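Local coordinates for protein chorismate mutase (Burkholderia thailandensis, PDB 6CNZ) that probably catalyses the rearrangement of chorismate to prephenate, a step toward phenylalanine and tyrosine, at residues S25-L30 against P113-L118; E32-W37 against P105-S110; A53-V58 against F75-I80; K84-A89 against D156-D161. One frame throughout, in Å; residues are numbered along the deposited sequence.

Contact 1 of 4, residues S25-L30 against P113-L118. With NO3 (nitrate ion), chain I; NO3 (nitrate ion), chain G.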
# COMPACT_ATOMS: atom_id res chain seq x y z
N SER A 25 1.33 5.15 -4.81
CA SER A 25 -0.10 5.03 -4.55
C SER A 25 -0.37 4.75 -3.08
O SER A 25 -1.31 5.28 -2.49
CB SER A 25 -0.68 3.92 -5.44
OG SER A 25 -2.00 3.59 -5.06
N GLN A 26 0.47 3.91 -2.47
CA GLN A 26 0.33 3.61 -1.05
C GLN A 26 0.49 4.88 -0.21
O GLN A 26 -0.29 5.12 0.71
CB GLN A 26 1.36 2.54 -0.66
CG GLN A 26 1.22 1.98 0.74
CD GLN A 26 2.15 0.79 1.02
OE1 GLN A 26 2.62 0.10 0.11
NE2 GLN A 26 2.42 0.54 2.29
N ARG A 27 1.47 5.71 -0.54
CA ARG A 27 1.64 6.96 0.20
C ARG A 27 0.45 7.89 -0.02
O ARG A 27 -0.06 8.51 0.93
CB ARG A 27 2.93 7.66 -0.21
CG ARG A 27 3.35 8.77 0.73
CD ARG A 27 4.43 9.65 0.10
NE ARG A 27 5.05 10.51 1.09
CZ ARG A 27 4.56 11.68 1.47
NH1 ARG A 27 3.45 12.15 0.91
NH2 ARG A 27 5.19 12.38 2.40
N LEU A 28 -0.02 7.98 -1.26
CA LEU A 28 -1.15 8.86 -1.58
C LEU A 28 -2.42 8.43 -0.86
O LEU A 28 -3.24 9.28 -0.52
CB LEU A 28 -1.37 8.87 -3.09
CG LEU A 28 -2.37 9.87 -3.66
CD1 LEU A 28 -2.06 11.30 -3.15
CD2 LEU A 28 -2.38 9.81 -5.22
N ALA A 29 -2.60 7.13 -0.62
CA ALA A 29 -3.81 6.69 0.05
C ALA A 29 -3.87 7.15 1.50
O ALA A 29 -4.97 7.23 2.07
CB ALA A 29 -3.92 5.16 -0.01
N LEU A 30 -2.73 7.44 2.12
CA LEU A 30 -2.73 7.97 3.47
C LEU A 30 -3.15 9.44 3.52
O LEU A 30 -3.28 9.99 4.62
CB LEU A 30 -1.34 7.78 4.10
CG LEU A 30 -0.89 6.34 4.35
CD1 LEU A 30 0.62 6.27 4.55
CD2 LEU A 30 -1.60 5.77 5.57
N PRO A 113 3.56 7.84 11.18
CA PRO A 113 4.58 6.78 11.09
C PRO A 113 4.52 6.01 9.78
O PRO A 113 5.56 5.60 9.26
CB PRO A 113 4.26 5.88 12.29
CG PRO A 113 3.58 6.78 13.26
CD PRO A 113 2.76 7.71 12.41
N GLN A 114 3.32 5.80 9.23
CA GLN A 114 3.22 5.12 7.94
C GLN A 114 3.79 5.99 6.82
O GLN A 114 4.48 5.50 5.92
CB GLN A 114 1.75 4.78 7.65
CG GLN A 114 1.10 3.79 8.63
CD GLN A 114 -0.40 3.61 8.35
OE1 GLN A 114 -0.78 2.87 7.44
NE2 GLN A 114 -1.24 4.30 9.11
N LEU A 115 3.51 7.29 6.87
CA LEU A 115 4.09 8.22 5.91
C LEU A 115 5.61 8.22 6.00
O LEU A 115 6.30 8.27 4.97
CB LEU A 115 3.53 9.61 6.15
CG LEU A 115 2.10 9.86 5.69
CD1 LEU A 115 1.63 11.22 6.19
CD2 LEU A 115 2.02 9.76 4.14
N ASP A 116 6.16 8.18 7.23
CA ASP A 116 7.60 8.28 7.39
C ASP A 116 8.31 7.04 6.85
O ASP A 116 9.34 7.15 6.19
CB ASP A 116 7.97 8.53 8.86
CG ASP A 116 7.54 9.93 9.35
OD1 ASP A 116 7.31 10.84 8.51
OD2 ASP A 116 7.45 10.12 10.58
N ARG A 117 7.78 5.84 7.12
CA ARG A 117 8.35 4.64 6.52
C ARG A 117 8.39 4.74 4.99
O ARG A 117 9.33 4.26 4.36
CB ARG A 117 7.56 3.39 6.91
CG ARG A 117 7.67 2.97 8.36
CD ARG A 117 7.17 1.54 8.50
NE ARG A 117 7.99 0.64 7.70
CZ ARG A 117 8.81 -0.28 8.21
NH1 ARG A 117 8.90 -0.45 9.52
NH2 ARG A 117 9.53 -1.04 7.40
N LEU A 118 7.36 5.32 4.38
CA LEU A 118 7.32 5.33 2.92
C LEU A 118 8.40 6.24 2.33
O LEU A 118 8.84 6.02 1.20
CB LEU A 118 5.93 5.73 2.43
CG LEU A 118 4.96 4.55 2.54
CD1 LEU A 118 3.52 5.00 2.47
CD2 LEU A 118 5.24 3.51 1.48
N NO3 I . 3.45 15.45 3.10
O1 NO3 I . 2.92 14.98 2.05
O2 NO3 I . 4.02 14.67 3.93
O3 NO3 I . 3.42 16.70 3.33
N NO3 G . -4.12 5.36 -6.95
O1 NO3 G . -3.44 5.77 -5.97
O2 NO3 G . -5.09 6.06 -7.39
O3 NO3 G . -3.85 4.25 -7.49
O HOH W 1 6.89 9.80 2.96

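Contact 2 of 4, residues E32-W37 against P105-S110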
# COMPACT_ATOMS: atom_id res chain seq x y z
N GLU A 32 -6.12 10.45 2.69
CA GLU A 32 -7.47 10.45 3.23
C GLU A 32 -7.47 10.55 4.75
O GLU A 32 -8.14 11.45 5.28
CB GLU A 32 -8.23 9.20 2.73
CG GLU A 32 -9.77 9.22 2.97
CD GLU A 32 -10.19 8.99 4.43
OE1 GLU A 32 -9.44 8.37 5.22
OE2 GLU A 32 -11.31 9.42 4.79
N PRO A 33 -6.75 9.70 5.51
CA PRO A 33 -6.75 9.91 6.97
C PRO A 33 -6.05 11.19 7.41
O PRO A 33 -6.43 11.75 8.45
CB PRO A 33 -6.03 8.65 7.51
CG PRO A 33 -5.29 8.07 6.37
CD PRO A 33 -6.15 8.40 5.15
N VAL A 34 -5.07 11.70 6.66
CA VAL A 34 -4.55 13.03 6.95
C VAL A 34 -5.68 14.06 6.82
O VAL A 34 -5.92 14.86 7.72
CB VAL A 34 -3.37 13.39 6.02
CG1 VAL A 34 -2.93 14.82 6.27
CG2 VAL A 34 -2.19 12.43 6.22
N ALA A 35 -6.37 14.03 5.68
CA ALA A 35 -7.46 14.98 5.45
C ALA A 35 -8.52 14.85 6.53
O ALA A 35 -8.98 15.86 7.07
CB ALA A 35 -8.08 14.74 4.07
N HIS A 36 -8.92 13.61 6.83
CA HIS A 36 -9.93 13.36 7.85
C HIS A 36 -9.51 13.95 9.20
O HIS A 36 -10.29 14.65 9.86
CB HIS A 36 -10.15 11.84 7.93
CG HIS A 36 -11.33 11.41 8.76
ND1 HIS A 36 -11.71 10.08 8.86
CD2 HIS A 36 -12.20 12.11 9.53
CE1 HIS A 36 -12.75 9.98 9.67
NE2 HIS A 36 -13.07 11.20 10.09
N TRP A 37 -8.27 13.72 9.62
CA TRP A 37 -7.79 14.32 10.87
C TRP A 37 -7.82 15.85 10.81
O TRP A 37 -8.26 16.51 11.76
CB TRP A 37 -6.38 13.82 11.17
CG TRP A 37 -5.89 14.24 12.50
CD1 TRP A 37 -6.05 13.57 13.69
CD2 TRP A 37 -5.16 15.44 12.82
NE1 TRP A 37 -5.45 14.27 14.71
CE2 TRP A 37 -4.91 15.42 14.20
CE3 TRP A 37 -4.71 16.53 12.06
CZ2 TRP A 37 -4.22 16.45 14.86
CZ3 TRP A 37 -4.01 17.56 12.71
CH2 TRP A 37 -3.78 17.51 14.09
N PRO A 105 -8.25 8.56 12.32
CA PRO A 105 -7.02 7.97 12.88
C PRO A 105 -6.07 9.06 13.37
O PRO A 105 -5.93 10.11 12.74
CB PRO A 105 -6.42 7.19 11.70
CG PRO A 105 -7.53 7.07 10.68
CD PRO A 105 -8.47 8.21 10.91
N ASP A 106 -5.43 8.80 14.50
CA ASP A 106 -4.52 9.79 15.06
C ASP A 106 -3.37 10.09 14.10
O ASP A 106 -2.63 9.19 13.69
CB ASP A 106 -3.97 9.29 16.39
CG ASP A 106 -3.04 10.30 17.04
OD1 ASP A 106 -3.52 11.38 17.43
OD2 ASP A 106 -1.83 10.02 17.15
N LEU A 107 -3.20 11.38 13.77
CA LEU A 107 -2.16 11.75 12.82
C LEU A 107 -0.77 11.39 13.34
O LEU A 107 0.06 10.85 12.60
CB LEU A 107 -2.27 13.23 12.49
CG LEU A 107 -1.29 13.75 11.45
CD1 LEU A 107 -1.54 13.04 10.12
CD2 LEU A 107 -1.41 15.26 11.30
N ALA A 108 -0.51 11.65 14.63
CA ALA A 108 0.85 11.53 15.16
C ALA A 108 1.25 10.07 15.35
O ALA A 108 2.40 9.70 15.06
CB ALA A 108 0.97 12.29 16.48
N THR A 109 0.37 9.24 15.89
CA THR A 109 0.76 7.89 16.25
C THR A 109 0.30 6.84 15.25
O THR A 109 0.81 5.72 15.27
CB THR A 109 0.25 7.51 17.66
OG1 THR A 109 -1.19 7.46 17.66
CG2 THR A 109 0.73 8.51 18.71
N SER A 110 -0.65 7.17 14.38
CA SER A 110 -1.10 6.21 13.39
C SER A 110 -0.70 6.60 11.97
O SER A 110 -0.01 5.84 11.29
CB SER A 110 -2.63 6.02 13.50
OG SER A 110 -3.11 5.08 12.55
O HOH W 2 -4.69 10.84 10.64

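Contact 3 of 4, residues A53-V58 against F75-I80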
# COMPACT_ATOMS: atom_id res chain seq x y z
N ALA A 53 10.86 20.69 5.95
CA ALA A 53 11.65 19.74 6.72
C ALA A 53 11.72 18.40 6.01
O ALA A 53 12.79 17.80 5.90
CB ALA A 53 11.05 19.58 8.12
N LEU A 54 10.58 17.92 5.51
CA LEU A 54 10.57 16.66 4.78
C LEU A 54 11.53 16.72 3.59
O LEU A 54 12.33 15.80 3.38
CB LEU A 54 9.16 16.33 4.32
CG LEU A 54 9.06 15.16 3.34
CD1 LEU A 54 9.61 13.87 3.97
CD2 LEU A 54 7.61 14.96 2.89
N LEU A 55 11.47 17.80 2.80
CA LEU A 55 12.30 17.87 1.61
C LEU A 55 13.78 17.98 1.98
O LEU A 55 14.63 17.44 1.26
CB LEU A 55 11.87 19.05 0.74
CG LEU A 55 10.45 18.97 0.15
CD1 LEU A 55 9.97 20.36 -0.27
CD2 LEU A 55 10.35 17.99 -1.02
N THR A 56 14.10 18.65 3.08
CA THR A 56 15.49 18.66 3.55
C THR A 56 15.95 17.25 3.87
O THR A 56 17.01 16.81 3.42
CB THR A 56 15.62 19.58 4.77
OG1 THR A 56 15.51 20.95 4.36
CG2 THR A 56 16.96 19.37 5.48
N ASP A 57 15.13 16.50 4.61
CA ASP A 57 15.47 15.12 4.92
C ASP A 57 15.60 14.28 3.64
O ASP A 57 16.49 13.43 3.54
CB ASP A 57 14.41 14.52 5.85
CG ASP A 57 14.83 13.18 6.42
OD1 ASP A 57 15.93 13.11 7.01
OD2 ASP A 57 14.06 12.20 6.30
N VAL A 58 14.72 14.51 2.67
CA VAL A 58 14.79 13.74 1.42
C VAL A 58 16.12 13.97 0.72
O VAL A 58 16.72 13.04 0.17
CB VAL A 58 13.60 14.09 0.51
CG1 VAL A 58 13.92 13.76 -0.97
CG2 VAL A 58 12.34 13.35 0.99
N PHE A 75 10.86 14.86 -6.96
CA PHE A 75 9.90 13.77 -6.81
C PHE A 75 9.07 13.94 -5.55
O PHE A 75 7.87 13.65 -5.54
CB PHE A 75 10.63 12.42 -6.80
CG PHE A 75 9.72 11.22 -6.61
CD1 PHE A 75 8.95 10.74 -7.67
CD2 PHE A 75 9.65 10.58 -5.39
CE1 PHE A 75 8.13 9.64 -7.50
CE2 PHE A 75 8.83 9.46 -5.21
CZ PHE A 75 8.06 8.99 -6.27
N PHE A 76 9.69 14.42 -4.46
CA PHE A 76 8.90 14.58 -3.25
C PHE A 76 8.11 15.88 -3.25
O PHE A 76 7.02 15.92 -2.66
CB PHE A 76 9.79 14.43 -2.00
CG PHE A 76 9.92 13.00 -1.54
CD1 PHE A 76 10.83 12.13 -2.14
CD2 PHE A 76 9.09 12.49 -0.54
CE1 PHE A 76 10.94 10.80 -1.73
CE2 PHE A 76 9.20 11.16 -0.13
CZ PHE A 76 10.12 10.32 -0.73
N ASP A 77 8.58 16.92 -3.95
CA ASP A 77 7.69 18.04 -4.28
C ASP A 77 6.38 17.54 -4.86
O ASP A 77 5.30 17.98 -4.46
CB ASP A 77 8.36 19.00 -5.27
CG ASP A 77 9.32 19.97 -4.61
OD1 ASP A 77 9.21 20.20 -3.37
OD2 ASP A 77 10.18 20.52 -5.33
N ASP A 78 6.47 16.58 -5.80
CA ASP A 78 5.28 16.01 -6.44
C ASP A 78 4.45 15.16 -5.48
O ASP A 78 3.22 15.12 -5.61
CB ASP A 78 5.68 15.17 -7.66
CG ASP A 78 6.17 16.03 -8.83
OD1 ASP A 78 5.81 17.22 -8.90
OD2 ASP A 78 6.88 15.49 -9.70
N GLN A 79 5.09 14.45 -4.54
CA GLN A 79 4.32 13.67 -3.56
C GLN A 79 3.48 14.60 -2.69
O GLN A 79 2.29 14.33 -2.44
CB GLN A 79 5.23 12.82 -2.66
CG GLN A 79 6.15 11.84 -3.41
CD GLN A 79 5.47 11.15 -4.58
OE1 GLN A 79 4.60 10.29 -4.40
NE2 GLN A 79 5.88 11.51 -5.81
N ILE A 80 4.09 15.69 -2.22
CA ILE A 80 3.40 16.71 -1.44
C ILE A 80 2.26 17.34 -2.25
O ILE A 80 1.12 17.41 -1.79
CB ILE A 80 4.41 17.76 -0.95
CG1 ILE A 80 5.39 17.13 0.05
CG2 ILE A 80 3.72 19.01 -0.36
CD1 ILE A 80 6.68 17.93 0.24

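Contact 4 of 4, residues K84-A89 against D156-D161. With NO3 (nitrate ion), chain G.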
# COMPACT_ATOMS: atom_id res chain seq x y z
N LYS A 84 -1.72 17.12 -1.22
CA LYS A 84 -2.56 18.29 -0.97
C LYS A 84 -3.72 18.38 -1.96
O LYS A 84 -4.83 18.76 -1.59
CB LYS A 84 -1.70 19.56 -1.02
CG LYS A 84 -0.83 19.73 0.21
CD LYS A 84 0.35 20.67 -0.04
CE LYS A 84 -0.06 22.12 -0.11
NZ LYS A 84 1.15 23.01 -0.17
N GLN A 85 -3.46 18.04 -3.22
CA GLN A 85 -4.53 17.97 -4.21
C GLN A 85 -5.64 17.03 -3.74
O GLN A 85 -6.83 17.39 -3.75
CB GLN A 85 -3.93 17.49 -5.54
CG GLN A 85 -4.83 17.53 -6.74
CD GLN A 85 -4.14 16.87 -7.93
OE1 GLN A 85 -2.93 16.97 -8.07
NE2 GLN A 85 -4.90 16.15 -8.73
N LEU A 86 -5.29 15.81 -3.36
CA LEU A 86 -6.29 14.86 -2.88
C LEU A 86 -7.01 15.40 -1.64
O LEU A 86 -8.24 15.34 -1.55
CB LEU A 86 -5.63 13.51 -2.58
CG LEU A 86 -6.55 12.35 -2.17
CD1 LEU A 86 -7.81 12.33 -3.03
CD2 LEU A 86 -5.84 11.01 -2.28
N GLN A 87 -6.25 15.94 -0.67
CA GLN A 87 -6.88 16.44 0.56
C GLN A 87 -7.86 17.57 0.26
O GLN A 87 -8.94 17.63 0.85
CB GLN A 87 -5.82 16.92 1.56
CG GLN A 87 -4.86 15.84 2.11
CD GLN A 87 -3.75 16.45 2.98
OE1 GLN A 87 -4.03 17.22 3.89
NE2 GLN A 87 -2.49 16.14 2.66
N ASN A 88 -7.48 18.48 -0.63
CA ASN A 88 -8.41 19.55 -1.00
C ASN A 88 -9.65 19.00 -1.68
O ASN A 88 -10.77 19.48 -1.42
CB ASN A 88 -7.71 20.57 -1.88
CG ASN A 88 -7.03 21.64 -1.05
OD1 ASN A 88 -7.70 22.38 -0.33
ND2 ASN A 88 -5.70 21.70 -1.10
N ALA A 89 -9.49 17.99 -2.54
CA ALA A 89 -10.65 17.36 -3.16
C ALA A 89 -11.57 16.72 -2.12
O ALA A 89 -12.80 16.82 -2.21
CB ALA A 89 -10.19 16.32 -4.20
N ASP A 156 -11.01 6.47 -6.55
CA ASP A 156 -11.83 7.54 -7.12
C ASP A 156 -10.98 8.45 -8.02
O ASP A 156 -9.75 8.47 -7.94
CB ASP A 156 -12.49 8.35 -6.01
CG ASP A 156 -11.49 9.00 -5.09
OD1 ASP A 156 -10.89 10.00 -5.53
OD2 ASP A 156 -11.28 8.52 -3.95
N SER A 157 -11.66 9.21 -8.89
CA SER A 157 -10.93 9.97 -9.91
C SER A 157 -10.02 11.03 -9.29
O SER A 157 -8.94 11.31 -9.82
CB SER A 157 -11.91 10.62 -10.88
OG SER A 157 -13.07 11.04 -10.21
N ALA A 158 -10.43 11.64 -8.18
CA ALA A 158 -9.55 12.59 -7.50
C ALA A 158 -8.22 11.93 -7.13
O ALA A 158 -7.14 12.50 -7.38
CB ALA A 158 -10.24 13.14 -6.25
N GLN A 159 -8.27 10.73 -6.56
CA GLN A 159 -7.02 10.07 -6.16
C GLN A 159 -6.23 9.63 -7.37
O GLN A 159 -5.01 9.80 -7.41
CB GLN A 159 -7.29 8.87 -5.24
CG GLN A 159 -6.00 8.10 -4.94
CD GLN A 159 -6.03 7.30 -3.67
OE1 GLN A 159 -6.90 7.52 -2.82
NE2 GLN A 159 -5.10 6.35 -3.53
N LYS A 160 -6.92 9.09 -8.38
CA LYS A 160 -6.26 8.69 -9.61
C LYS A 160 -5.62 9.88 -10.31
O LYS A 160 -4.51 9.77 -10.85
CB LYS A 160 -7.26 7.99 -10.53
CG LYS A 160 -7.65 6.60 -10.03
CD LYS A 160 -8.40 5.85 -11.13
CE LYS A 160 -9.59 6.65 -11.60
NZ LYS A 160 -10.48 5.84 -12.45
N ASP A 161 -6.30 11.04 -10.33
CA ASP A 161 -5.68 12.25 -10.89
C ASP A 161 -4.44 12.64 -10.09
O ASP A 161 -3.39 12.97 -10.67
CB ASP A 161 -6.69 13.40 -10.90
CG ASP A 161 -7.71 13.27 -12.03
OD1 ASP A 161 -7.59 12.33 -12.84
OD2 ASP A 161 -8.63 14.12 -12.10
N NO3 G . -4.12 5.36 -6.95
O1 NO3 G . -3.44 5.77 -5.97
O2 NO3 G . -5.09 6.06 -7.39
O3 NO3 G . -3.85 4.25 -7.49
O HOH W 3 -7.13 15.10 -7.14

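Contact 1 of 4, residues S25-L30 against P113-L118
R27 and L115 meet beside a probable anion site, occupied in this crystal by a nitrate ion probably from the crystallisation liquor, where helices 15-29 and 107-129 pack side by side. The two segments run nearly antiparallel, at 158°, and their axes come within 9.9 Å. The R27 side chain is extended from CG to NE and crosses L115 at about a right angle. L115 CD2 lies 3.8 Å from R27 CG and also sits over the centre of one guanidinium face. The polar edge of the guanidinium is used in its own plane. R27 NH1 and NH2 grip two oxygens of one nitrate, O1 and O2, with NH2 3.0 Å from O2. R27 NE donates to a water at 2.7 Å, and that water donates to L115 O at 2.6 Å. The water therefore ties the arginine to helix 107-129 and helps to fix the turn of its planar group.

L118 packs closer to the backbone. Its CD1 lies 3.5 Å from R27 CA, and its CD2 faces the amide of Q26. L30 packs on Q114, L115 and L118. Its CD1 touches L115 CD2, L118 CD1 and Q114 CB, while its CD2 lies 3.5 Å from Q114 OE1. The amide nitrogen of Q114 turns back to S110 O. Q26 also packs on Q26 of the second subunit, so the contact lies next to the dimer interface. An arginine holding an oxyanion between antiparallel helices is consistent with the substrate pocket of the all-helical AroQ chorismate mutase fold, whose substrate is a dicarboxylate.

Contact 2 of 4, residues E32-W37 against P105-S110
P105 opens the contact by laying its ring against P33, with P105 CG 3.8 Å from P33 CB. Its carbonyl oxygen comes near W37, 3.6 Å from CD1. A water donates to both P105 O and P33 O, at 2.5 and 2.9 Å, and so links the two backbones. D106 follows as the N-cap of helix 107-129. Its OD2 accepts from T109 N at 2.7 Å and also from the T109 hydroxyl; the two donors come from opposite faces of the carboxylate plane. L107 has the main apolar role. Its CB stands over the five-membered ring of W37, 3.7 Å from the centroid and 10° off the normal, a CH-pi contact. CG is anti to the backbone N (chi1 -177°). The side chain crosses the indole at about a right angle, and CD2 lies 3.6 Å from W37 CE3. The other branch, CD1, meets V34 CG2 at 4.0 Å. S110 ends the segment with a backbone bond from its N to D106 O. The contact thus joins the start of helix 107-129 to helix 31-41. V34 and A35 also touch helix 69-96 beyond, and P105 packs on S110 of the second subunit.

Contact 3 of 4, residues A53-V58 against F75-I80
F76 and L55 bury the most surface here, and V58 completes the contact with F76. The F76 ring has V58 CG2 over its centre, 3.6 Å from the centroid and 13° off the normal, in a CH-pi contact. V58 CG1 touches the same ring near CD1. The opposite face of F76 carries Q79 CG, offset toward the rim, so the ring is held between its own helix and the partner helix. L122 and I123 of helix 107-129 also pack on F76. Q79 NE2 goes on to bond F75 O at 2.9 Å. It lies over the centre of the F75 ring and also donates to A166 O.

L55 CG lies anti to the carbonyl carbon (chi1 -64°). Both methyls, CD1 and CD2, touch helix 69-96. CD2 packs on F76 CB at 3.7 Å. CD1 comes within 3.2 Å of D77 OD1, a close approach of a methyl to a carboxylate oxygen. L55 and I80 meet tip to tip, with L55 CD2 3.9 Å from I80 CD1. The same I80 methyl lies 4.1 Å from L54 CD2.

The segment axes pass 10.2 Å apart at 150°. Helices 48-64 and 69-96 follow each other in the chain through a short connection. With apolar residues filling the seam, they form an antiparallel helical hairpin within the all-helical chorismate mutase fold.

Contact 4 of 4, residues K84-A89 against D156-D161
L86 and Q159 mark the closest backbone approach, with their CA atoms 5.9 Å apart, where two helices of the all-helical chorismate mutase fold pack antiparallel. The segment axes come within 9.0 Å of each other and run at 165°. The small A89 and A158 side chains are consistent with this close spacing. A89 CB meets A158 CB at 3.8 Å, and L86 CD1 touches the same A158 methyl. Both L86 methyls come up to Q159 from one side, and the two side chains cross obliquely. CD1 lies against the Q159 backbone, and CD2 is 3.7 Å from Q159 OE1.

At the edge, Q85 stretches toward helix 157-166 and crosses D161 at about a right angle. Its NE2 donates to a water at 2.9 Å, which in turn donates to A158 O at 2.6 Å. This water bridges the two segments. The other end of the same amide, Q85 OE1, is bonded to T165 OG1 further along the second helix, so both ends of the group are held.

D156 is the N-cap of helix 157-166. Its OD1 accepts from Q159 N at 2.9 Å, and the donor stands above the carboxylate plane. L28 of helix 15-29 packs on both L86 and Q159, so helix 15-29 packs here as a third helix. Q159 is extended beyond CG, and its NE2 donates at 3.0 Å to O1 of a nitrate ion, the same oxygen that accepts from the hydroxyl OG of S25.

Overall arrangement
From the N terminus, helices 15-29 and 31-41 supply the first sides of contacts 1 and 2. Helix 48-64 then turns back on helix 69-96 in contact 3, the shortest loop. Further along helix 69-96, residues 84-89 open contact 4. Helix 107-129 closes contact 2 at its start and contact 1 about two turns later. Contact 3 is therefore nested inside contact 2, and contact 2 inside contact 1. Contact 4 crosses both, because it opens inside both loops and closes beyond them, at helix 157-166. Contacts 3 and 4 lie on opposite sides of the chain's centre along one long helix. Contact 1 touches the other three, and contacts 1 and 2 both reach the second subunit.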